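Local atomic coordinates of peptidoglycan-recognition protein (Apis mellifera, PDB entry 5XZ3), a protein that probably binds bacterial peptidoglycan as a recognition receptor of honeybee innate immunity. Residues N14-V19 with N53-R58. Residues are numbered along the deposited sequence; the frame is centred on the assembly and turned at random.
Sequences NEWTNV and NIENIR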
loop_
_atom_site.group_PDB
_atom_site.type_symbol
_atom_site.label_atom_id
_atom_site.label_comp_id
_atom_site.label_asym_id
_atom_site.label_seq_id
_atom_site.Cartn_x
_atom_site.Cartn_y
_atom_site.Cartn_z
ATOM N N ASN A 14 -5.960 14.517 -0.812
ATOM C CA ASN A 14 -6.813 15.602 -1.351
ATOM C C ASN A 14 -6.779 15.742 -2.884
ATOM O O ASN A 14 -7.592 16.470 -3.459
ATOM C CB ASN A 14 -6.486 16.949 -0.687
ATOM C CG ASN A 14 -5.272 17.632 -1.299
ATOM O OD1 ASN A 14 -4.205 17.033 -1.442
ATOM N ND2 ASN A 14 -5.435 18.900 -1.668
ATOM N N GLU A 15 -5.835 15.061 -3.539
ATOM C CA GLU A 15 -5.792 15.044 -4.992
ATOM C C GLU A 15 -6.771 14.039 -5.586
ATOM O O GLU A 15 -7.105 14.134 -6.769
ATOM C CB GLU A 15 -4.385 14.762 -5.511
ATOM C CG GLU A 15 -3.366 15.839 -5.203
ATOM C CD GLU A 15 -1.986 15.472 -5.717
ATOM O OE1 GLU A 15 -1.095 15.192 -4.879
ATOM O OE2 GLU A 15 -1.802 15.452 -6.958
ATOM N N TRP A 16 -7.230 13.081 -4.778
ATOM C CA TRP A 16 -8.183 12.088 -5.270
ATOM C C TRP A 16 -9.551 12.072 -4.572
ATOM O O TRP A 16 -10.464 11.418 -5.060
ATOM C CB TRP A 16 -7.551 10.684 -5.398
ATOM C CG TRP A 16 -7.108 10.043 -4.112
ATOM C CD1 TRP A 16 -5.840 10.037 -3.591
ATOM C CD2 TRP A 16 -7.924 9.307 -3.187
ATOM N NE1 TRP A 16 -5.821 9.352 -2.394
ATOM C CE2 TRP A 16 -7.080 8.889 -2.124
ATOM C CE3 TRP A 16 -9.286 8.963 -3.150
ATOM C CZ2 TRP A 16 -7.550 8.149 -1.038
ATOM C CZ3 TRP A 16 -9.755 8.227 -2.070
ATOM C CH2 TRP A 16 -8.886 7.822 -1.028
ATOM N N THR A 17 -9.687 12.772 -3.443
ATOM C CA THR A 17 -10.974 12.845 -2.710
ATOM C C THR A 17 -11.110 14.151 -1.914
ATOM O O THR A 17 -10.105 14.811 -1.635
ATOM C CB THR A 17 -11.192 11.621 -1.777
ATOM O OG1 THR A 17 -12.523 11.633 -1.233
ATOM C CG2 THR A 17 -10.167 11.583 -0.621
ATOM N N ASN A 18 -12.347 14.515 -1.560
ATOM C CA ASN A 18 -12.597 15.628 -0.631
ATOM C C ASN A 18 -13.051 15.122 0.742
ATOM O O ASN A 18 -13.282 15.919 1.657
ATOM C CB ASN A 18 -13.618 16.628 -1.206
ATOM C CG ASN A 18 -13.239 17.126 -2.595
ATOM O OD1 ASN A 18 -13.804 16.681 -3.588
ATOM N ND2 ASN A 18 -12.271 18.041 -2.671
ATOM N N VAL A 19 -13.150 13.801 0.879
ATOM C CA VAL A 19 -13.628 13.171 2.113
ATOM C C VAL A 19 -12.460 12.786 3.032
ATOM O O VAL A 19 -11.661 11.901 2.708
ATOM C CB VAL A 19 -14.539 11.946 1.830
ATOM C CG1 VAL A 19 -15.114 11.382 3.122
ATOM C CG2 VAL A 19 -15.660 12.306 0.858
ATOM N N ASN A 53 -11.061 4.923 -9.329
ATOM C CA ASN A 53 -11.042 3.592 -8.735
ATOM C C ASN A 53 -10.799 3.673 -7.240
ATOM O O ASN A 53 -11.522 3.046 -6.459
ATOM C CB ASN A 53 -9.985 2.728 -9.417
ATOM C CG ASN A 53 -10.467 2.166 -10.742
ATOM O OD1 ASN A 53 -11.400 2.691 -11.349
ATOM N ND2 ASN A 53 -9.826 1.102 -11.202
ATOM N N ILE A 54 -9.816 4.486 -6.856
ATOM C CA ILE A 54 -9.457 4.669 -5.441
ATOM C C ILE A 54 -10.564 5.386 -4.660
ATOM O O ILE A 54 -10.861 5.017 -3.503
ATOM C CB ILE A 54 -8.080 5.358 -5.317
ATOM C CG1 ILE A 54 -7.007 4.418 -5.863
ATOM C CG2 ILE A 54 -7.744 5.697 -3.870
ATOM C CD1 ILE A 54 -5.727 5.110 -6.247
ATOM N N GLU A 55 -11.202 6.376 -5.294
ATOM C CA GLU A 55 -12.365 7.028 -4.689
ATOM C C GLU A 55 -13.456 5.976 -4.404
ATOM O O GLU A 55 -14.070 6.001 -3.346
ATOM C CB GLU A 55 -12.880 8.163 -5.599
ATOM C CG GLU A 55 -14.011 9.128 -5.093
ATOM C CD GLU A 55 -14.217 9.241 -3.574
ATOM O OE1 GLU A 55 -13.246 9.302 -2.782
ATOM O OE2 GLU A 55 -15.400 9.354 -3.164
ATOM N N ASN A 56 -13.662 5.043 -5.332
ATOM C CA ASN A 56 -14.670 3.989 -5.146
ATOM C C ASN A 56 -14.306 3.006 -4.024
ATOM O O ASN A 56 -15.181 2.598 -3.259
ATOM C CB ASN A 56 -14.969 3.268 -6.464
ATOM C CG ASN A 56 -15.831 4.107 -7.406
ATOM O OD1 ASN A 56 -16.518 5.054 -6.991
ATOM N ND2 ASN A 56 -15.797 3.764 -8.681
ATOM N N ILE A 57 -13.020 2.650 -3.918
ATOM C CA ILE A 57 -12.531 1.861 -2.771
ATOM C C ILE A 57 -12.814 2.597 -1.459
ATOM O O ILE A 57 -13.378 2.001 -0.535
ATOM C CB ILE A 57 -11.037 1.460 -2.888
ATOM C CG1 ILE A 57 -10.811 0.555 -4.112
ATOM C CG2 ILE A 57 -10.623 0.649 -1.669
ATOM C CD1 ILE A 57 -9.350 0.387 -4.510
ATOM N N ARG A 58 -12.460 3.884 -1.396
ATOM C CA ARG A 58 -12.702 4.700 -0.190
ATOM C C ARG A 58 -14.177 4.712 0.210
ATOM O O ARG A 58 -14.513 4.487 1.378
ATOM C CB ARG A 58 -12.233 6.139 -0.399
ATOM C CG ARG A 58 -12.279 6.982 0.875
ATOM C CD ARG A 58 -12.581 8.460 0.628
ATOM N NE ARG A 58 -13.801 8.718 -0.155
ATOM C CZ ARG A 58 -15.048 8.654 0.301
ATOM N NH1 ARG A 58 -16.048 8.932 -0.523
ATOM N NH2 ARG A 58 -15.308 8.311 1.562
#
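Trp-16 and Thr-17 pack against Ile-54, Glu-55 and Arg-58 where residues 14-19 of this PGRP, a protein of the amidase-like fold, run from the end of helix 13-16 and pack on helix 47-64. Thr-17 and Val-19 form an ST turn: Thr-17 OG1 accepts from Val-19 N at 3.1 Å.

The apolar part centres on the Trp-16 indole. Ile-54 CG2 makes a CH-pi contact over its six-membered ring, 3.4 Å from the centroid and 2° off the normal. Thr-17 CG2 lies on the opposite face, toward the rim, so the ring is held between two methyl groups. Arg-58 CB meets the edge in plane, 3.6 Å from Trp-16 CZ3. Trp-16 NE1 is hydrogen-bonded to Glu-84 O, which ties the indole to strand 82-84.

The polar part centres on Glu-55. Its chain is bent at chi2 (21°), which swings CD round toward Arg-58, three residues on. Arg-58 grips the carboxylate side-on through two nearly straight bonds: NE to Glu-55 OE1, 2.7 Å, and NH1 to Glu-55 OE2, 2.8 Å. Both acceptors are met on the syn side. Thr-17 OG1 donates to Glu-55 OE1 at 2.9 Å, from above the carboxylate plane. OE1 thus takes two donors, and the Thr-17 hydroxyl links the turn to the salt bridge. An alanine at Arg-58 would probably leave the Glu-55 carboxylate without its charged mate, freer to turn, and open a gap beside Val-19.

Val-19 packs on one face of the guanidinium, which the salt bridge helps to hold in position. The two side chains cross at about a right angle. Val-19 CB sits 3.6 Å above the centre of the guanidinium plane, and its CG1 comes 3.4 Å from Arg-58 NH2.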